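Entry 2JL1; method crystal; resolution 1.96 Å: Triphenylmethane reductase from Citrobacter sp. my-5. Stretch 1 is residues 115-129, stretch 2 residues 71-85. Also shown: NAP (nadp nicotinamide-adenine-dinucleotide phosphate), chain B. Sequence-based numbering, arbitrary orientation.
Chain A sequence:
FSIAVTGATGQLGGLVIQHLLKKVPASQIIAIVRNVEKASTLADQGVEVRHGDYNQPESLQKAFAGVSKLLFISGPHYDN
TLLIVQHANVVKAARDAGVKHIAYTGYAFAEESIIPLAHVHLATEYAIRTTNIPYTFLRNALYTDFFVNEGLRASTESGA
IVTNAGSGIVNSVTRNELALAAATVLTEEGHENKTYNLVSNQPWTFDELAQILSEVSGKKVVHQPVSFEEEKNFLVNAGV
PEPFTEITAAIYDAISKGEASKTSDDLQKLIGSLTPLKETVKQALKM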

# COMPACT_ATOMS: atom_id res chain seq x y z
N ILE A 115 0.79 5.05 14.63
CA ILE A 115 1.84 4.03 14.74
C ILE A 115 2.25 3.48 13.35
O ILE A 115 1.39 3.33 12.46
CB ILE A 115 1.43 2.90 15.68
CG1 ILE A 115 0.30 2.09 15.08
CG2 ILE A 115 1.01 3.47 17.06
CD1 ILE A 115 0.46 0.60 15.27
N PRO A 116 3.57 3.23 13.13
CA PRO A 116 4.09 2.82 11.82
C PRO A 116 3.41 1.59 11.17
O PRO A 116 3.21 1.58 9.96
CB PRO A 116 5.58 2.56 12.11
CG PRO A 116 5.89 3.51 13.22
CD PRO A 116 4.67 3.42 14.11
N LEU A 117 3.04 0.60 11.98
CA LEU A 117 2.38 -0.61 11.49
C LEU A 117 1.09 -0.34 10.69
O LEU A 117 0.73 -1.12 9.82
CB LEU A 117 2.16 -1.64 12.62
CG LEU A 117 1.63 -2.99 12.11
CD1 LEU A 117 2.68 -3.76 11.29
CD2 LEU A 117 1.06 -3.86 13.22
N ALA A 118 0.41 0.79 10.96
CA ALA A 118 -0.80 1.15 10.19
C ALA A 118 -0.47 1.24 8.70
O ALA A 118 -1.29 0.93 7.86
CB ALA A 118 -1.34 2.48 10.66
N HIS A 119 0.74 1.71 8.39
CA HIS A 119 1.16 1.87 7.00
C HIS A 119 1.24 0.53 6.27
O HIS A 119 0.93 0.45 5.07
CB HIS A 119 2.45 2.68 6.93
CG HIS A 119 2.25 4.11 7.32
ND1 HIS A 119 3.24 4.88 7.89
CD2 HIS A 119 1.15 4.89 7.28
CE1 HIS A 119 2.77 6.09 8.13
NE2 HIS A 119 1.49 6.11 7.78
N VAL A 120 1.70 -0.49 6.99
CA VAL A 120 1.81 -1.84 6.44
C VAL A 120 0.42 -2.35 6.08
O VAL A 120 0.22 -2.96 5.03
CB VAL A 120 2.39 -2.84 7.48
CG1 VAL A 120 2.32 -4.28 6.93
CG2 VAL A 120 3.85 -2.49 7.82
N HIS A 121 -0.54 -2.14 6.99
CA HIS A 121 -1.90 -2.64 6.78
C HIS A 121 -2.57 -1.95 5.60
O HIS A 121 -3.24 -2.60 4.78
CB HIS A 121 -2.72 -2.53 8.07
CG HIS A 121 -2.27 -3.49 9.12
ND1 HIS A 121 -2.23 -4.86 8.90
CD2 HIS A 121 -1.79 -3.29 10.37
CE1 HIS A 121 -1.75 -5.46 9.98
NE2 HIS A 121 -1.49 -4.53 10.89
N LEU A 122 -2.36 -0.65 5.48
CA LEU A 122 -2.94 0.11 4.35
C LEU A 122 -2.29 -0.29 3.01
O LEU A 122 -2.98 -0.45 1.99
CB LEU A 122 -2.83 1.61 4.59
CG LEU A 122 -3.82 2.18 5.64
CD1 LEU A 122 -3.26 3.48 6.28
CD2 LEU A 122 -5.19 2.43 5.01
N ALA A 123 -0.97 -0.48 3.01
CA ALA A 123 -0.25 -0.95 1.82
C ALA A 123 -0.79 -2.32 1.39
O ALA A 123 -0.99 -2.58 0.18
CB ALA A 123 1.28 -1.02 2.08
N THR A 124 -1.06 -3.18 2.37
CA THR A 124 -1.54 -4.54 2.11
C THR A 124 -2.98 -4.53 1.58
O THR A 124 -3.30 -5.26 0.63
CB THR A 124 -1.41 -5.43 3.38
OG1 THR A 124 -0.03 -5.42 3.78
CG2 THR A 124 -1.87 -6.87 3.09
N GLU A 125 -3.82 -3.69 2.17
CA GLU A 125 -5.18 -3.49 1.64
C GLU A 125 -5.16 -3.05 0.16
O GLU A 125 -5.89 -3.61 -0.66
CB GLU A 125 -5.97 -2.47 2.48
CG GLU A 125 -6.54 -3.05 3.78
CD GLU A 125 -7.43 -2.07 4.55
OE1 GLU A 125 -7.88 -1.03 3.97
OE2 GLU A 125 -7.69 -2.35 5.75
N TYR A 126 -4.35 -2.04 -0.16
CA TYR A 126 -4.19 -1.62 -1.56
C TYR A 126 -3.65 -2.71 -2.47
O TYR A 126 -4.09 -2.82 -3.62
CB TYR A 126 -3.36 -0.34 -1.68
CG TYR A 126 -4.15 0.87 -1.35
CD1 TYR A 126 -5.20 1.29 -2.19
CD2 TYR A 126 -3.88 1.62 -0.21
CE1 TYR A 126 -5.96 2.42 -1.89
CE2 TYR A 126 -4.63 2.76 0.08
CZ TYR A 126 -5.66 3.14 -0.76
OH TYR A 126 -6.40 4.26 -0.48
N ALA A 127 -2.72 -3.52 -1.97
CA ALA A 127 -2.25 -4.69 -2.71
C ALA A 127 -3.39 -5.67 -3.04
O ALA A 127 -3.53 -6.12 -4.17
CB ALA A 127 -1.12 -5.42 -1.95
N ILE A 128 -4.21 -5.98 -2.04
CA ILE A 128 -5.36 -6.87 -2.25
C ILE A 128 -6.36 -6.29 -3.26
O ILE A 128 -6.94 -7.03 -4.08
CB ILE A 128 -6.07 -7.21 -0.91
CG1 ILE A 128 -5.16 -8.12 -0.08
CG2 ILE A 128 -7.48 -7.84 -1.17
CD1 ILE A 128 -5.50 -8.20 1.47
N ARG A 129 -6.56 -4.97 -3.21
CA ARG A 129 -7.42 -4.31 -4.19
C ARG A 129 -6.96 -4.51 -5.65
O ARG A 129 -7.80 -4.70 -6.53
CB ARG A 129 -7.64 -2.83 -3.87
CG ARG A 129 -8.44 -2.59 -2.58
CD ARG A 129 -8.56 -1.10 -2.28
NE ARG A 129 -9.28 -0.81 -1.03
CZ ARG A 129 -10.60 -0.71 -0.92
NH1 ARG A 129 -11.39 -0.89 -1.98
NH2 ARG A 129 -11.15 -0.42 0.26
PA NAP B . 1.09 -14.65 16.86
O1A NAP B . 2.40 -14.04 17.21
O2A NAP B . 0.54 -15.59 17.86
O5B NAP B . 1.14 -15.36 15.43
C5B NAP B . 1.86 -14.86 14.33
C4B NAP B . 1.75 -15.96 13.28
O4B NAP B . 2.44 -15.60 12.09
C3B NAP B . 2.40 -17.23 13.84
O3B NAP B . 1.56 -18.33 13.60
C2B NAP B . 3.65 -17.38 13.02
O2B NAP B . 3.91 -18.73 12.76
C1B NAP B . 3.25 -16.70 11.73
N9A NAP B . 4.46 -16.35 10.97
C8A NAP B . 5.55 -15.65 11.38
N7A NAP B . 6.42 -15.57 10.35
C5A NAP B . 5.90 -16.24 9.29
C6A NAP B . 6.37 -16.49 8.00
N6A NAP B . 7.55 -16.04 7.60
N1A NAP B . 5.58 -17.22 7.14
C2A NAP B . 4.36 -17.70 7.54
N3A NAP B . 3.90 -17.45 8.82
C4A NAP B . 4.67 -16.74 9.68
O3 NAP B . 0.05 -13.42 16.63
PN NAP B . -1.50 -13.26 17.03
O1N NAP B . -2.18 -14.48 16.57
O2N NAP B . -1.59 -12.86 18.46
O5D NAP B . -1.98 -12.04 16.05
C5D NAP B . -2.03 -12.24 14.64
C4D NAP B . -1.46 -11.08 13.82
O4D NAP B . -2.07 -9.87 14.22
C3D NAP B . 0.04 -10.89 14.04
O3D NAP B . 0.86 -11.57 13.13
C2D NAP B . 0.25 -9.38 13.94
O2D NAP B . 0.52 -8.92 12.63
C1D NAP B . -1.11 -8.83 14.33
N1N NAP B . -1.00 -8.28 15.69
C2N NAP B . -2.03 -7.51 16.12
C3N NAP B . -1.98 -6.92 17.35
C7N NAP B . -3.08 -6.07 17.82
O7N NAP B . -3.00 -5.61 19.17
N7N NAP B . -4.04 -5.77 16.94
C4N NAP B . -0.90 -7.20 18.22
C5N NAP B . 0.09 -8.05 17.81
C6N NAP B . 0.06 -8.55 16.50
P2B NAP B . 4.91 -19.60 13.67
O1X NAP B . 4.06 -20.37 14.66
O2X NAP B . 5.91 -18.73 14.43
O3X NAP B . 5.63 -20.52 12.70
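Stretch 2 (71-85) LFISGPHYDNTLLIV

Stretch 2 begins in a β-strand that includes Leu71 and Phe72, passes through a loop that is extended from Ser74 to Pro76 and bends at His77 and Tyr78, and turns into a helix that begins at Asn80 and continues beyond Val85. Asp79 caps this helix: its OD1 accepts from Leu82 N at 3.1 Å in a nearly straight bond, and from Thr81 N, also at 3.1 Å, in a weak, bent one. This helix lies beside the helix of stretch 1 and runs the same way, with 13° between their N-to-C directions and axes 9.6 Å apart at closest approach. In this near-parallel arrangement the CA of Leu117 is nearest that of Asn80 (6.4 Å), and the CA of Val120, about one turn on, is nearest that of Ile84 (5.9 Å).

The helix pair is held by apolar packing, and no hydrogen bond crosses between the stretches. Leu83, with chi1 t and chi2 p, directs CD2 to 3.8 Å from Leu117 CD1 and to 3.8 Å from Val120 CG1, one methyl thus serving two neighbours. Ile84 starts out sideways, but its end comes nearer: CG1 lies 4.1 Å from Val120 CG2, and CD1 reaches 3.6 Å from Ala123 CB. The small alanine suits this place, since its lone methyl leaves room for the longer isoleucine chain.

Asn80 is the polar residue in the helix-to-helix contact. Its CB lies 3.7 Å from Val120 CG2, its ND2 3.5 Å from Pro116 CB and its OD1 3.4 Å from Leu117 CD1. These are van der Waals contacts, and OD1 is buried without a hydrogen-bonding partner in the model.

Aromatic rings extend the contact beyond the helix pair. His77 offers a face to Leu117, whose CD2 stands 3.5 Å from the centroid of the His77 ring and only 13° off its normal, a CH-π contact well suited to a flat ring and a branched aliphatic tip. Farther along stretch 1, Phe72 from the strand meets Thr124 and Ile128, residues one helical turn apart: Thr124 CG2 is 3.7 Å from Phe72 CE2, and Ile128 CD1 is 4.2 Å from Phe72 CD2. Thr124 OG1 donates to Val120 O at 2.8 Å within its own helix, while its CG2 meets the phenyl ring.

The loop between strand and helix also serves the cofactor. Ser74 OG lies 3.5 Å from His121 CE1, near the plane of that ring, while Ser74 O accepts from NAP O3D at 2.5 Å. Gly75 O accepts a very short bond, also 2.5 Å, from NAP O2D.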

# COMPACT_ATOMS: atom_id res chain seq x y z
N LEU A 71 -8.30 -16.68 4.60
CA LEU A 71 -8.09 -15.69 5.67
C LEU A 71 -6.59 -15.45 5.80
O LEU A 71 -5.84 -16.31 6.28
CB LEU A 71 -8.73 -16.12 6.99
CG LEU A 71 -8.47 -15.12 8.15
CD1 LEU A 71 -9.18 -13.75 7.89
CD2 LEU A 71 -8.88 -15.69 9.48
N PHE A 72 -6.18 -14.27 5.35
CA PHE A 72 -4.81 -13.84 5.36
C PHE A 72 -4.63 -13.10 6.71
O PHE A 72 -5.14 -12.01 6.89
CB PHE A 72 -4.61 -12.92 4.14
CG PHE A 72 -3.28 -12.21 4.08
CD1 PHE A 72 -2.25 -12.53 4.97
CD2 PHE A 72 -3.06 -11.23 3.12
CE1 PHE A 72 -1.03 -11.85 4.93
CE2 PHE A 72 -1.83 -10.57 3.05
CZ PHE A 72 -0.82 -10.88 3.99
N ILE A 73 -3.98 -13.75 7.67
CA ILE A 73 -3.71 -13.13 8.96
C ILE A 73 -2.34 -12.49 8.83
O ILE A 73 -1.41 -13.15 8.38
CB ILE A 73 -3.75 -14.17 10.12
CG1 ILE A 73 -5.18 -14.72 10.30
CG2 ILE A 73 -3.14 -13.56 11.44
CD1 ILE A 73 -5.32 -15.76 11.41
N SER A 74 -2.20 -11.22 9.23
CA SER A 74 -0.95 -10.49 9.01
C SER A 74 0.23 -11.13 9.73
O SER A 74 0.05 -11.80 10.75
CB SER A 74 -1.10 -9.00 9.41
OG SER A 74 -1.70 -8.86 10.69
N GLY A 75 1.44 -10.94 9.21
CA GLY A 75 2.63 -11.50 9.84
C GLY A 75 3.01 -10.77 11.12
O GLY A 75 2.49 -9.70 11.39
N PRO A 76 3.89 -11.39 11.95
CA PRO A 76 4.45 -10.74 13.14
C PRO A 76 5.22 -9.52 12.69
O PRO A 76 5.77 -9.52 11.59
CB PRO A 76 5.41 -11.78 13.70
CG PRO A 76 4.88 -13.10 13.20
CD PRO A 76 4.39 -12.77 11.80
N HIS A 77 5.28 -8.47 13.49
CA HIS A 77 5.68 -7.22 12.88
C HIS A 77 6.91 -6.54 13.45
O HIS A 77 6.86 -5.38 13.90
CB HIS A 77 4.49 -6.27 12.78
CG HIS A 77 3.73 -6.11 14.05
ND1 HIS A 77 4.15 -5.27 15.07
CD2 HIS A 77 2.57 -6.66 14.48
CE1 HIS A 77 3.28 -5.31 16.06
NE2 HIS A 77 2.31 -6.15 15.73
N TYR A 78 8.02 -7.26 13.40
CA TYR A 78 9.30 -6.74 13.87
C TYR A 78 9.75 -5.65 12.89
O TYR A 78 9.91 -4.48 13.26
CB TYR A 78 10.34 -7.87 13.92
CG TYR A 78 10.16 -8.95 14.99
CD1 TYR A 78 11.26 -9.73 15.39
CD2 TYR A 78 8.91 -9.21 15.62
CE1 TYR A 78 11.14 -10.74 16.36
CE2 TYR A 78 8.78 -10.23 16.59
CZ TYR A 78 9.91 -10.99 16.96
OH TYR A 78 9.86 -12.00 17.91
N ASP A 79 9.94 -6.06 11.63
CA ASP A 79 10.45 -5.21 10.56
C ASP A 79 9.28 -4.91 9.61
O ASP A 79 8.85 -5.78 8.84
CB ASP A 79 11.60 -5.94 9.87
CG ASP A 79 12.23 -5.15 8.73
OD1 ASP A 79 11.67 -4.13 8.23
OD2 ASP A 79 13.32 -5.59 8.30
N ASN A 80 8.75 -3.70 9.70
CA ASN A 80 7.61 -3.26 8.89
C ASN A 80 7.88 -3.28 7.39
O ASN A 80 7.01 -3.63 6.62
CB ASN A 80 7.18 -1.87 9.32
CG ASN A 80 6.56 -1.85 10.71
OD1 ASN A 80 5.97 -2.84 11.15
ND2 ASN A 80 6.70 -0.73 11.41
N THR A 81 9.09 -2.91 6.98
CA THR A 81 9.41 -2.90 5.56
C THR A 81 9.51 -4.32 5.00
O THR A 81 9.08 -4.58 3.88
CB THR A 81 10.66 -2.09 5.29
OG1 THR A 81 10.47 -0.77 5.82
CG2 THR A 81 10.98 -2.02 3.77
N LEU A 82 10.10 -5.24 5.77
CA LEU A 82 10.08 -6.65 5.40
C LEU A 82 8.67 -7.20 5.34
O LEU A 82 8.33 -7.96 4.43
CB LEU A 82 10.91 -7.50 6.38
CG LEU A 82 10.71 -9.02 6.23
CD1 LEU A 82 11.20 -9.47 4.83
CD2 LEU A 82 11.48 -9.77 7.34
N LEU A 83 7.84 -6.83 6.31
CA LEU A 83 6.45 -7.27 6.33
C LEU A 83 5.66 -6.91 5.04
O LEU A 83 4.84 -7.68 4.58
CB LEU A 83 5.75 -6.70 7.57
CG LEU A 83 4.47 -7.38 7.99
CD1 LEU A 83 4.71 -8.89 8.18
CD2 LEU A 83 3.99 -6.73 9.26
N ILE A 84 5.93 -5.74 4.48
CA ILE A 84 5.32 -5.33 3.19
C ILE A 84 5.66 -6.30 2.06
O ILE A 84 4.75 -6.75 1.32
CB ILE A 84 5.71 -3.87 2.87
CG1 ILE A 84 4.97 -2.96 3.88
CG2 ILE A 84 5.48 -3.53 1.36
CD1 ILE A 84 4.57 -1.65 3.38
N VAL A 85 6.95 -6.64 1.94
CA VAL A 85 7.41 -7.66 0.98
C VAL A 85 6.71 -8.99 1.21
O VAL A 85 6.23 -9.61 0.27
CB VAL A 85 8.97 -7.89 1.01
CG1 VAL A 85 9.39 -8.91 -0.06
CG2 VAL A 85 9.71 -6.59 0.76